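Local coordinates for protein 2-nitropropane dioxygenase (PDB 3BW3) that oxidises nitroalkanes with FMN as cofactor and, as a class I nitronate monooxygenase, probably uses molecular oxygen to detoxify propionate 3-nitronate, at residues R276-R281 with L319-G324; G177-T182 with A269-P274; V14-A19 with A233-T238. The protein carries 1 engineered substitution. All coordinates share one frame; numbering follows the deposited sequence.

Overall arrangement
All three contacts are buried, and each touches the FMN. The centre of contact 3 is about 7 Å from the centre of the chain, the nearest of the three. It joins two strands of the parallel barrel, and its bonds across the segments are regular backbone ones. Contacts 1 and 2 each have one segment on the small antiparallel sheet. There the pairing is sparse: contact 1 has a single backbone bridge and an arginine laid over a glutamine, while contact 2 has one backbone bond, an arginine on a carbonyl and two bridging waters. These two meet through Arg-276 N and Gly-178 O. Contact 1 also reaches contact 3, where Gly-322 N meets Thr-238 OG1 beside the phosphate.

Contact 1: R276-R281 with L319-G324; sequences RSLVNR and LWAGQG. With FMN (flavin mononucleotide), chain B; NIE (nitroethane), chain C.
Arg-276 runs alongside the loop 319-324. Its CB lies 3.8 Å from Ala-321 O. CG comes closer to the same oxygen, at 3.1 Å, and CD touches both that oxygen and Gln-323 CG. The chain is straight as far as CD and bends at chi3 (-66°), which carries the guanidinium over the Gln-323 side chain. Arg-276 NE and CZ each lie 3.9 Å from Gln-323 CG, and CZ is also near NE2. Gln-323 NE2 sits over one face, toward the rim, 3.7 Å from Arg-276 NH1. The guanidinium and amide planes are 46° apart, which rules out a flat stack. The polar ends bond to others: Arg-276 NH2 to Val-174 O and NH1 to Thr-264 OG1, and the Gln-323 amide to Gly-193 and Gly-195 of the second subunit.

The backbones form a single bridge at Ser-277 and Trp-320. Ala-321 N donates to Arg-276 O, and Leu-278 N donates to Leu-319 O at 2.9 Å. Leu-278 CB packs on Leu-319 CB at 3.8 Å, the two side chains crossing at about a right angle. The Trp-320 ring has Arg-276 O at its edge and gives a weak NE1 bond to nitroethane O4 (3.4 Å), while Trp-320 CB touches FMN C7. Strand 275-278 is the middle strand of the antiparallel sheet, between 178-179 and 264-267. Helix 250-255 packs on Leu-278 and Leu-319.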
loop_
_atom_site.group_PDB
_atom_site.type_symbol
_atom_site.label_atom_id
_atom_site.label_comp_id
_atom_site.label_asym_id
_atom_site.label_seq_id
_atom_site.Cartn_x
_atom_site.Cartn_y
_atom_site.Cartn_z
ATOM N N ARG A 276 12.088 -1.645 4.165
ATOM C CA ARG A 276 12.101 -1.043 2.834
ATOM C C ARG A 276 13.324 -0.171 2.553
ATOM O O ARG A 276 13.618 0.787 3.280
ATOM C CB ARG A 276 10.819 -0.234 2.615
ATOM C CG ARG A 276 10.677 0.316 1.198
ATOM C CD ARG A 276 9.334 0.998 0.986
ATOM N NE ARG A 276 8.219 0.056 1.051
ATOM C CZ ARG A 276 7.881 -0.790 0.077
ATOM N NH1 ARG A 276 8.568 -0.821 -1.058
ATOM N NH2 ARG A 276 6.852 -1.615 0.241
ATOM N N SER A 277 14.018 -0.503 1.469
ATOM C CA SER A 277 15.224 0.207 1.067
ATOM C C SER A 277 15.232 0.421 -0.437
ATOM O O SER A 277 14.549 -0.291 -1.168
ATOM C CB SER A 277 16.450 -0.624 1.459
ATOM O OG SER A 277 17.612 -0.196 0.779
ATOM N N LEU A 278 15.998 1.406 -0.896
ATOM C CA LEU A 278 16.114 1.651 -2.329
ATOM C C LEU A 278 16.839 0.417 -2.859
ATOM O O LEU A 278 17.719 -0.116 -2.188
ATOM C CB LEU A 278 16.949 2.908 -2.598
ATOM C CG LEU A 278 16.326 4.238 -2.169
ATOM C CD1 LEU A 278 17.354 5.353 -2.279
ATOM C CD2 LEU A 278 15.122 4.541 -3.049
ATOM N N VAL A 279 16.461 -0.062 -4.036
ATOM C CA VAL A 279 17.115 -1.241 -4.592
ATOM C C VAL A 279 18.524 -0.869 -5.043
ATOM O O VAL A 279 18.706 0.066 -5.813
ATOM C CB VAL A 279 16.323 -1.815 -5.797
ATOM C CG1 VAL A 279 17.087 -2.997 -6.425
ATOM C CG2 VAL A 279 14.938 -2.272 -5.334
ATOM N N ASN A 280 19.523 -1.585 -4.539
ATOM C CA ASN A 280 20.900 -1.318 -4.918
ATOM C C ASN A 280 21.621 -2.643 -5.121
ATOM O O ASN A 280 20.989 -3.699 -5.105
ATOM C CB ASN A 280 21.600 -0.460 -3.849
ATOM C CG ASN A 280 21.619 -1.118 -2.483
ATOM O OD1 ASN A 280 21.172 -2.255 -2.319
ATOM N ND2 ASN A 280 22.150 -0.407 -1.492
ATOM N N ARG A 281 22.932 -2.599 -5.316
ATOM C CA ARG A 281 23.698 -3.820 -5.544
ATOM C C ARG A 281 23.531 -4.864 -4.439
ATOM O O ARG A 281 23.240 -6.032 -4.710
ATOM C CB ARG A 281 25.186 -3.496 -5.701
ATOM C CG ARG A 281 26.038 -4.726 -6.009
ATOM C CD ARG A 281 27.530 -4.414 -6.023
ATOM N NE ARG A 281 28.039 -4.039 -4.705
ATOM C CZ ARG A 281 28.117 -4.861 -3.663
ATOM N NH1 ARG A 281 27.719 -6.122 -3.774
ATOM N NH2 ARG A 281 28.592 -4.424 -2.504
ATOM N N LEU A 319 19.905 1.621 2.237
ATOM C CA LEU A 319 19.264 2.864 1.832
ATOM C C LEU A 319 17.777 2.936 2.215
ATOM O O LEU A 319 16.908 3.020 1.351
ATOM C CB LEU A 319 19.448 3.042 0.319
ATOM C CG LEU A 319 20.903 3.006 -0.181
ATOM C CD1 LEU A 319 20.941 3.096 -1.698
ATOM C CD2 LEU A 319 21.689 4.162 0.422
ATOM N N TRP A 320 17.491 2.911 3.514
ATOM C CA TRP A 320 16.110 2.971 4.002
ATOM C C TRP A 320 15.344 4.131 3.361
ATOM O O TRP A 320 15.829 5.265 3.338
ATOM C CB TRP A 320 16.090 3.161 5.518
ATOM C CG TRP A 320 16.833 2.127 6.312
ATOM C CD1 TRP A 320 17.600 2.356 7.421
ATOM C CD2 TRP A 320 16.852 0.709 6.096
ATOM N NE1 TRP A 320 18.094 1.171 7.906
ATOM C CE2 TRP A 320 17.652 0.145 7.114
ATOM C CE3 TRP A 320 16.275 -0.138 5.142
ATOM C CZ2 TRP A 320 17.890 -1.231 7.208
ATOM C CZ3 TRP A 320 16.512 -1.508 5.233
ATOM C CH2 TRP A 320 17.314 -2.038 6.260
ATOM N N ALA A 321 14.143 3.849 2.865
ATOM C CA ALA A 321 13.325 4.874 2.223
ATOM C C ALA A 321 11.905 4.389 1.929
ATOM O O ALA A 321 11.707 3.269 1.456
ATOM C CB ALA A 321 13.988 5.324 0.924
ATOM N N GLY A 322 10.924 5.245 2.211
ATOM C CA GLY A 322 9.537 4.906 1.949
ATOM C C GLY A 322 9.265 5.123 0.473
ATOM O O GLY A 322 10.114 5.663 -0.238
ATOM N N GLN A 323 8.086 4.723 0.004
ATOM C CA GLN A 323 7.755 4.860 -1.408
ATOM C C GLN A 323 7.619 6.311 -1.890
ATOM O O GLN A 323 7.525 6.563 -3.085
ATOM C CB GLN A 323 6.480 4.067 -1.723
ATOM C CG GLN A 323 6.590 2.570 -1.433
ATOM C CD GLN A 323 5.361 1.795 -1.871
ATOM O OE1 GLN A 323 4.240 2.207 -1.612
ATOM N NE2 GLN A 323 5.569 0.662 -2.529
ATOM N N GLY A 324 7.620 7.270 -0.973
ATOM C CA GLY A 324 7.515 8.656 -1.395
ATOM C C GLY A 324 8.861 9.367 -1.456
ATOM O O GLY A 324 8.918 10.579 -1.661
HETATM N N1 FMN B . 11.017 3.084 13.295
HETATM C C2 FMN B . 11.282 2.749 14.625
HETATM O O2 FMN B . 10.348 2.517 15.390
HETATM N N3 FMN B . 12.588 2.684 15.088
HETATM C C4 FMN B . 13.681 2.949 14.280
HETATM O O4 FMN B . 14.831 2.885 14.744
HETATM C C4A FMN B . 13.430 3.305 12.926
HETATM N N5 FMN B . 14.477 3.614 12.056
HETATM C C5A FMN B . 14.239 3.997 10.730
HETATM C C6 FMN B . 15.329 4.327 9.886
HETATM C C7 FMN B . 15.140 4.736 8.519
HETATM C C7M FMN B . 16.176 5.779 8.037
HETATM C C8 FMN B . 13.764 4.823 8.085
HETATM C C8M FMN B . 13.280 5.824 7.035
HETATM C C9 FMN B . 12.659 4.468 8.917
HETATM C C9A FMN B . 12.891 4.059 10.248
HETATM N N10 FMN B . 11.823 3.722 11.120
HETATM C C10 FMN B . 12.077 3.363 12.453
HETATM C "C1'" FMN B . 10.398 3.559 10.582
HETATM C "C2'" FMN B . 9.607 4.849 10.897
HETATM O "O2'" FMN B . 9.123 4.780 12.232
HETATM C "C3'" FMN B . 8.349 5.022 9.974
HETATM O "O3'" FMN B . 7.542 3.861 10.180
HETATM C "C4'" FMN B . 8.665 5.149 8.468
HETATM O "O4'" FMN B . 9.782 6.035 8.314
HETATM C "C5'" FMN B . 7.432 5.710 7.699
HETATM O "O5'" FMN B . 7.682 5.846 6.278
HETATM P P FMN B . 8.273 7.160 5.481
HETATM O O1P FMN B . 7.522 8.011 6.463
HETATM O O2P FMN B . 7.624 6.418 4.340
HETATM O O3P FMN B . 9.639 6.669 5.942
HETATM N N3 NIE C . 20.263 0.911 11.135
HETATM C C1 NIE C . 22.138 0.993 12.753
HETATM C C2 NIE C . 21.672 1.258 11.315
HETATM O O4 NIE C . 19.448 1.799 10.946
HETATM O O5 NIE C . 19.897 -0.255 11.153
#

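Contact 2: G177-T182 with A269-P274; sequences GGDQGT and AFTGRP. Engineered in segment 177-182: Asp-179 (natural residue His). With FMN (flavin mononucleotide), chain B.
Arg-273 and Thr-182 lie side by side and run opposite ways. The arginine chain is extended from CG to NE, which brings its guanidinium to the end of segment 177-182. NH2 bonds to Thr-182 O at 2.6 Å, with the oxygen tilted 21° from the guanidinium plane. NH1 adds a weak bond to the same oxygen. The first torsion of Thr-182 (chi1 58°) places OG1 near Arg-273 NH2, but that approach is short and doubtful.

Pro-274 O takes the N-H of Gln-180 at 3.0 Å, in the carbonyl plane. Water 2 donates to that same Pro-274 O and to Gln-180 O. Asp-179, an engineered residue in place of the natural His, reaches Thr-271 through water 1, which is 2.5 Å from Asp-179 OD1 and 2.6 Å from Thr-271 OG1. Asp-179 OD2 lies 4.0 Å from FMN N5. Gly-177 N bonds to FMN O5'. Gln-172, which binds FMN, also bonds to Asp-179 O and Gly-181 N.

The contact is thus mainly polar, with little apolar packing. The positive guanidinium would be expected to polarise the Thr-182 carbonyl. One water links the engineered Asp-179 to Thr-271, and the other joins Gln-180 O and Pro-274 O.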
loop_
_atom_site.group_PDB
_atom_site.type_symbol
_atom_site.label_atom_id
_atom_site.label_comp_id
_atom_site.label_asym_id
_atom_site.label_seq_id
_atom_site.Cartn_x
_atom_site.Cartn_y
_atom_site.Cartn_z
ATOM N N GLY A 177 9.246 3.512 5.047
ATOM C CA GLY A 177 10.663 3.296 4.825
ATOM C C GLY A 177 11.247 2.641 6.065
ATOM O O GLY A 177 10.654 2.699 7.140
ATOM N N GLY A 178 12.400 2.001 5.930
ATOM C CA GLY A 178 13.006 1.372 7.089
ATOM C C GLY A 178 12.361 0.081 7.570
ATOM O O GLY A 178 11.671 -0.613 6.820
ATOM N N ASP A 179 12.579 -0.225 8.842
ATOM C CA ASP A 179 12.087 -1.452 9.462
ATOM C C ASP A 179 10.580 -1.573 9.632
ATOM O O ASP A 179 9.940 -0.675 10.178
ATOM C CB ASP A 179 12.729 -1.619 10.844
ATOM C CG ASP A 179 14.218 -1.350 10.831
ATOM O OD1 ASP A 179 14.999 -2.320 10.895
ATOM O OD2 ASP A 179 14.608 -0.166 10.744
ATOM N N GLN A 180 10.016 -2.683 9.158
ATOM C CA GLN A 180 8.591 -2.928 9.349
ATOM C C GLN A 180 8.523 -3.286 10.830
ATOM O O GLN A 180 9.362 -4.042 11.319
ATOM C CB GLN A 180 8.112 -4.114 8.506
ATOM C CG GLN A 180 7.772 -3.767 7.064
ATOM C CD GLN A 180 6.485 -2.970 6.939
ATOM O OE1 GLN A 180 6.494 -1.815 6.513
ATOM N NE2 GLN A 180 5.369 -3.583 7.308
ATOM N N GLY A 181 7.548 -2.734 11.547
ATOM C CA GLY A 181 7.443 -3.016 12.968
ATOM C C GLY A 181 6.640 -4.251 13.333
ATOM O O GLY A 181 5.999 -4.283 14.386
ATOM N N THR A 182 6.664 -5.268 12.475
ATOM C CA THR A 182 5.921 -6.497 12.739
ATOM C C THR A 182 6.352 -7.118 14.074
ATOM O O THR A 182 7.534 -7.124 14.413
ATOM C CB THR A 182 6.126 -7.521 11.613
ATOM O OG1 THR A 182 7.516 -7.803 11.487
ATOM C CG2 THR A 182 5.617 -6.977 10.291
ATOM N N ALA A 269 17.785 -8.452 3.557
ATOM C CA ALA A 269 19.210 -8.418 3.246
ATOM C C ALA A 269 20.113 -7.796 4.306
ATOM O O ALA A 269 21.144 -8.363 4.662
ATOM C CB ALA A 269 19.423 -7.711 1.910
ATOM N N PHE A 270 19.714 -6.641 4.821
ATOM C CA PHE A 270 20.518 -5.915 5.797
ATOM C C PHE A 270 20.334 -6.249 7.273
ATOM O O PHE A 270 21.308 -6.271 8.031
ATOM C CB PHE A 270 20.294 -4.414 5.604
ATOM C CG PHE A 270 20.643 -3.927 4.228
ATOM C CD1 PHE A 270 21.965 -3.728 3.862
ATOM C CD2 PHE A 270 19.647 -3.694 3.289
ATOM C CE1 PHE A 270 22.294 -3.306 2.579
ATOM C CE2 PHE A 270 19.963 -3.272 2.000
ATOM C CZ PHE A 270 21.291 -3.078 1.645
ATOM N N THR A 271 19.100 -6.512 7.683
ATOM C CA THR A 271 18.831 -6.775 9.092
ATOM C C THR A 271 18.272 -8.153 9.442
ATOM O O THR A 271 18.328 -8.564 10.605
ATOM C CB THR A 271 17.854 -5.724 9.638
ATOM O OG1 THR A 271 16.568 -5.914 9.032
ATOM C CG2 THR A 271 18.346 -4.317 9.309
ATOM N N GLY A 272 17.727 -8.856 8.449
ATOM C CA GLY A 272 17.158 -10.166 8.704
ATOM C C GLY A 272 15.682 -10.065 9.038
ATOM O O GLY A 272 15.079 -11.006 9.552
ATOM N N ARG A 273 15.100 -8.910 8.743
ATOM C CA ARG A 273 13.687 -8.653 8.994
ATOM C C ARG A 273 13.269 -7.732 7.855
ATOM O O ARG A 273 14.064 -6.920 7.401
ATOM C CB ARG A 273 13.516 -7.947 10.341
ATOM C CG ARG A 273 12.253 -8.309 11.097
ATOM C CD ARG A 273 12.375 -7.825 12.535
ATOM N NE ARG A 273 11.507 -8.549 13.457
ATOM C CZ ARG A 273 10.203 -8.340 13.579
ATOM N NH1 ARG A 273 9.496 -9.048 14.451
ATOM N NH2 ARG A 273 9.612 -7.418 12.836
ATOM N N PRO A 274 12.024 -7.848 7.373
ATOM C CA PRO A 274 11.599 -6.981 6.269
ATOM C C PRO A 274 11.725 -5.488 6.574
ATOM O O PRO A 274 11.195 -5.003 7.576
ATOM C CB PRO A 274 10.152 -7.407 6.030
ATOM C CG PRO A 274 10.161 -8.870 6.440
ATOM C CD PRO A 274 10.979 -8.831 7.711
HETATM N N1 FMN B . 11.017 3.084 13.295
HETATM C C2 FMN B . 11.282 2.749 14.625
HETATM O O2 FMN B . 10.348 2.517 15.390
HETATM N N3 FMN B . 12.588 2.684 15.088
HETATM C C4 FMN B . 13.681 2.949 14.280
HETATM O O4 FMN B . 14.831 2.885 14.744
HETATM C C4A FMN B . 13.430 3.305 12.926
HETATM N N5 FMN B . 14.477 3.614 12.056
HETATM C C5A FMN B . 14.239 3.997 10.730
HETATM C C6 FMN B . 15.329 4.327 9.886
HETATM C C7 FMN B . 15.140 4.736 8.519
HETATM C C7M FMN B . 16.176 5.779 8.037
HETATM C C8 FMN B . 13.764 4.823 8.085
HETATM C C8M FMN B . 13.280 5.824 7.035
HETATM C C9 FMN B . 12.659 4.468 8.917
HETATM C C9A FMN B . 12.891 4.059 10.248
HETATM N N10 FMN B . 11.823 3.722 11.120
HETATM C C10 FMN B . 12.077 3.363 12.453
HETATM C "C1'" FMN B . 10.398 3.559 10.582
HETATM C "C2'" FMN B . 9.607 4.849 10.897
HETATM O "O2'" FMN B . 9.123 4.780 12.232
HETATM C "C3'" FMN B . 8.349 5.022 9.974
HETATM O "O3'" FMN B . 7.542 3.861 10.180
HETATM C "C4'" FMN B . 8.665 5.149 8.468
HETATM O "O4'" FMN B . 9.782 6.035 8.314
HETATM C "C5'" FMN B . 7.432 5.710 7.699
HETATM O "O5'" FMN B . 7.682 5.846 6.278
HETATM P P FMN B . 8.273 7.160 5.481
HETATM O O1P FMN B . 7.522 8.011 6.463
HETATM O O2P FMN B . 7.624 6.418 4.340
HETATM O O3P FMN B . 9.639 6.669 5.942
HETATM O O HOH W 1 14.598 -4.648 10.218
HETATM O O HOH W 2 11.658 -5.366 10.110
#

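Contact 3: V14-A19 with A233-T238; sequences VQAPMA and AAQLGT. With FMN (flavin mononucleotide), chain B; NIE (nitroethane), chain C.
The FMN site lies at the ends of two neighbouring barrel strands, 13-15 and 233-236, and the loops that follow them hold the cofactor. Val-14 pairs with Gln-235 and Gln-15 with Leu-236, in parallel. Val-14 N donates to Ala-234 O, and Leu-236 N returns a bond to Val-14 O at 2.7 Å. Ala-16 N donates to Leu-236 O at 2.8 Å, although the donor stands 51° out of the carbonyl plane.

Val-14 and Gln-235 point to the same face of the sheet. Gln-235 CG lies anti to its backbone N (chi1 178°), and the chain then stays extended. CG passes over Ala-16 CB at 3.6 Å, and OE1 meets Val-14 CG1. The amide end arrives beside the ribityl chain, with NE2 3.0 Å from FMN O2'. The Pro-17 ring crosses the Gln-235 side chain at about a right angle, with CD near NE2.

This is the closing seam of a TIM barrel, where the first strand meets the eighth. Strand 13-15 is also bonded through Gln-15 to Leu-37, next to strand 38-41, and strand 233-236 through Gln-235 to strand 211-214. In such barrels cofactors sit at the C-terminal ends of the strands, as here.

Past strand 233-236, the phosphate is gripped by Gly-237 N, bonded to O1P, and by Thr-238, whose N and OG1 both donate to O3P, the hydroxyl at 2.8 Å. Gly-237 lies close against Ala-16 CB and the FMN. Past strand 13-15, Met-18 bends at chi3 (-90°), and its CE reaches Gly-237 O at 3.3 Å, while its CB and CG lie against the flavin at C6 and C5A. Ala-19 N donates to FMN N5 at 3.3 Å, and Ala-19 also borders the nitroethane.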
loop_
_atom_site.group_PDB
_atom_site.type_symbol
_atom_site.label_atom_id
_atom_site.label_comp_id
_atom_site.label_asym_id
_atom_site.label_seq_id
_atom_site.Cartn_x
_atom_site.Cartn_y
_atom_site.Cartn_z
ATOM N N VAL A 14 4.586 13.992 13.429
ATOM C CA VAL A 14 5.562 13.299 14.242
ATOM C C VAL A 14 6.753 12.923 13.380
ATOM O O VAL A 14 6.592 12.374 12.292
ATOM C CB VAL A 14 4.974 12.006 14.848
ATOM C CG1 VAL A 14 6.035 11.289 15.679
ATOM C CG2 VAL A 14 3.752 12.337 15.697
ATOM N N GLN A 15 7.949 13.247 13.859
ATOM C CA GLN A 15 9.162 12.887 13.149
ATOM C C GLN A 15 9.492 11.481 13.639
ATOM O O GLN A 15 9.721 11.264 14.829
ATOM C CB GLN A 15 10.290 13.865 13.486
ATOM C CG GLN A 15 11.668 13.364 13.117
ATOM C CD GLN A 15 12.510 13.106 14.345
ATOM O OE1 GLN A 15 13.122 12.048 14.486
ATOM N NE2 GLN A 15 12.547 14.079 15.246
ATOM N N ALA A 16 9.488 10.520 12.724
ATOM C CA ALA A 16 9.763 9.138 13.084
ATOM C C ALA A 16 11.155 8.931 13.650
ATOM O O ALA A 16 12.123 9.562 13.207
ATOM C CB ALA A 16 9.572 8.237 11.875
ATOM N N PRO A 17 11.275 8.062 14.663
ATOM C CA PRO A 17 12.603 7.818 15.223
ATOM C C PRO A 17 13.319 7.028 14.145
ATOM O O PRO A 17 12.731 6.121 13.549
ATOM C CB PRO A 17 12.309 6.966 16.452
ATOM C CG PRO A 17 11.088 6.190 16.027
ATOM C CD PRO A 17 10.252 7.268 15.369
ATOM N N MET A 18 14.568 7.370 13.873
ATOM C CA MET A 18 15.320 6.661 12.851
ATOM C C MET A 18 16.716 6.354 13.365
ATOM O O MET A 18 17.512 7.259 13.602
ATOM C CB MET A 18 15.368 7.503 11.573
ATOM C CG MET A 18 13.981 7.745 10.975
ATOM S SD MET A 18 13.987 8.782 9.505
ATOM C CE MET A 18 13.812 10.410 10.254
ATOM N N ALA A 19 16.993 5.069 13.556
ATOM C CA ALA A 19 18.282 4.628 14.065
ATOM C C ALA A 19 19.361 4.827 13.013
ATOM O O ALA A 19 19.104 5.388 11.946
ATOM C CB ALA A 19 18.206 3.158 14.478
ATOM N N ALA A 233 -2.674 11.700 14.037
ATOM C CA ALA A 233 -1.441 12.346 13.622
ATOM C C ALA A 233 -0.754 11.529 12.553
ATOM O O ALA A 233 -1.115 10.379 12.303
ATOM C CB ALA A 233 -0.501 12.528 14.822
ATOM N N ALA A 234 0.246 12.138 11.927
ATOM C CA ALA A 234 1.020 11.488 10.882
ATOM C C ALA A 234 2.470 11.424 11.325
ATOM O O ALA A 234 3.017 12.415 11.805
ATOM C CB ALA A 234 0.916 12.279 9.585
ATOM N N GLN A 235 3.084 10.255 11.169
ATOM C CA GLN A 235 4.483 10.067 11.523
ATOM C C GLN A 235 5.258 9.950 10.210
ATOM O O GLN A 235 4.951 9.108 9.355
ATOM C CB GLN A 235 4.668 8.809 12.381
ATOM C CG GLN A 235 6.133 8.542 12.745
ATOM C CD GLN A 235 6.305 7.488 13.822
ATOM O OE1 GLN A 235 5.859 7.663 14.958
ATOM N NE2 GLN A 235 6.962 6.384 13.471
ATOM N N LEU A 236 6.254 10.815 10.057
ATOM C CA LEU A 236 7.070 10.877 8.849
ATOM C C LEU A 236 8.531 10.570 9.122
ATOM O O LEU A 236 9.148 11.177 10.002
ATOM C CB LEU A 236 6.994 12.279 8.235
ATOM C CG LEU A 236 5.682 12.830 7.681
ATOM C CD1 LEU A 236 4.610 12.878 8.758
ATOM C CD2 LEU A 236 5.950 14.227 7.126
ATOM N N GLY A 237 9.082 9.642 8.351
ATOM C CA GLY A 237 10.478 9.291 8.491
ATOM C C GLY A 237 11.277 9.845 7.324
ATOM O O GLY A 237 12.014 10.820 7.462
ATOM N N THR A 238 11.116 9.229 6.160
ATOM C CA THR A 238 11.833 9.634 4.953
ATOM C C THR A 238 11.815 11.144 4.661
ATOM O O THR A 238 12.816 11.699 4.202
ATOM C CB THR A 238 11.290 8.860 3.718
ATOM O OG1 THR A 238 11.429 7.450 3.944
ATOM C CG2 THR A 238 12.067 9.227 2.466
HETATM N N1 FMN B . 11.017 3.084 13.295
HETATM C C2 FMN B . 11.282 2.749 14.625
HETATM O O2 FMN B . 10.348 2.517 15.390
HETATM N N3 FMN B . 12.588 2.684 15.088
HETATM C C4 FMN B . 13.681 2.949 14.280
HETATM O O4 FMN B . 14.831 2.885 14.744
HETATM C C4A FMN B . 13.430 3.305 12.926
HETATM N N5 FMN B . 14.477 3.614 12.056
HETATM C C5A FMN B . 14.239 3.997 10.730
HETATM C C6 FMN B . 15.329 4.327 9.886
HETATM C C7 FMN B . 15.140 4.736 8.519
HETATM C C7M FMN B . 16.176 5.779 8.037
HETATM C C8 FMN B . 13.764 4.823 8.085
HETATM C C8M FMN B . 13.280 5.824 7.035
HETATM C C9 FMN B . 12.659 4.468 8.917
HETATM C C9A FMN B . 12.891 4.059 10.248
HETATM N N10 FMN B . 11.823 3.722 11.120
HETATM C C10 FMN B . 12.077 3.363 12.453
HETATM C "C1'" FMN B . 10.398 3.559 10.582
HETATM C "C2'" FMN B . 9.607 4.849 10.897
HETATM O "O2'" FMN B . 9.123 4.780 12.232
HETATM C "C3'" FMN B . 8.349 5.022 9.974
HETATM O "O3'" FMN B . 7.542 3.861 10.180
HETATM C "C4'" FMN B . 8.665 5.149 8.468
HETATM O "O4'" FMN B . 9.782 6.035 8.314
HETATM C "C5'" FMN B . 7.432 5.710 7.699
HETATM O "O5'" FMN B . 7.682 5.846 6.278
HETATM P P FMN B . 8.273 7.160 5.481
HETATM O O1P FMN B . 7.522 8.011 6.463
HETATM O O2P FMN B . 7.624 6.418 4.340
HETATM O O3P FMN B . 9.639 6.669 5.942
HETATM N N3 NIE C . 20.263 0.911 11.135
HETATM C C1 NIE C . 22.138 0.993 12.753
HETATM C C2 NIE C . 21.672 1.258 11.315
HETATM O O4 NIE C . 19.448 1.799 10.946
HETATM O O5 NIE C . 19.897 -0.255 11.153
#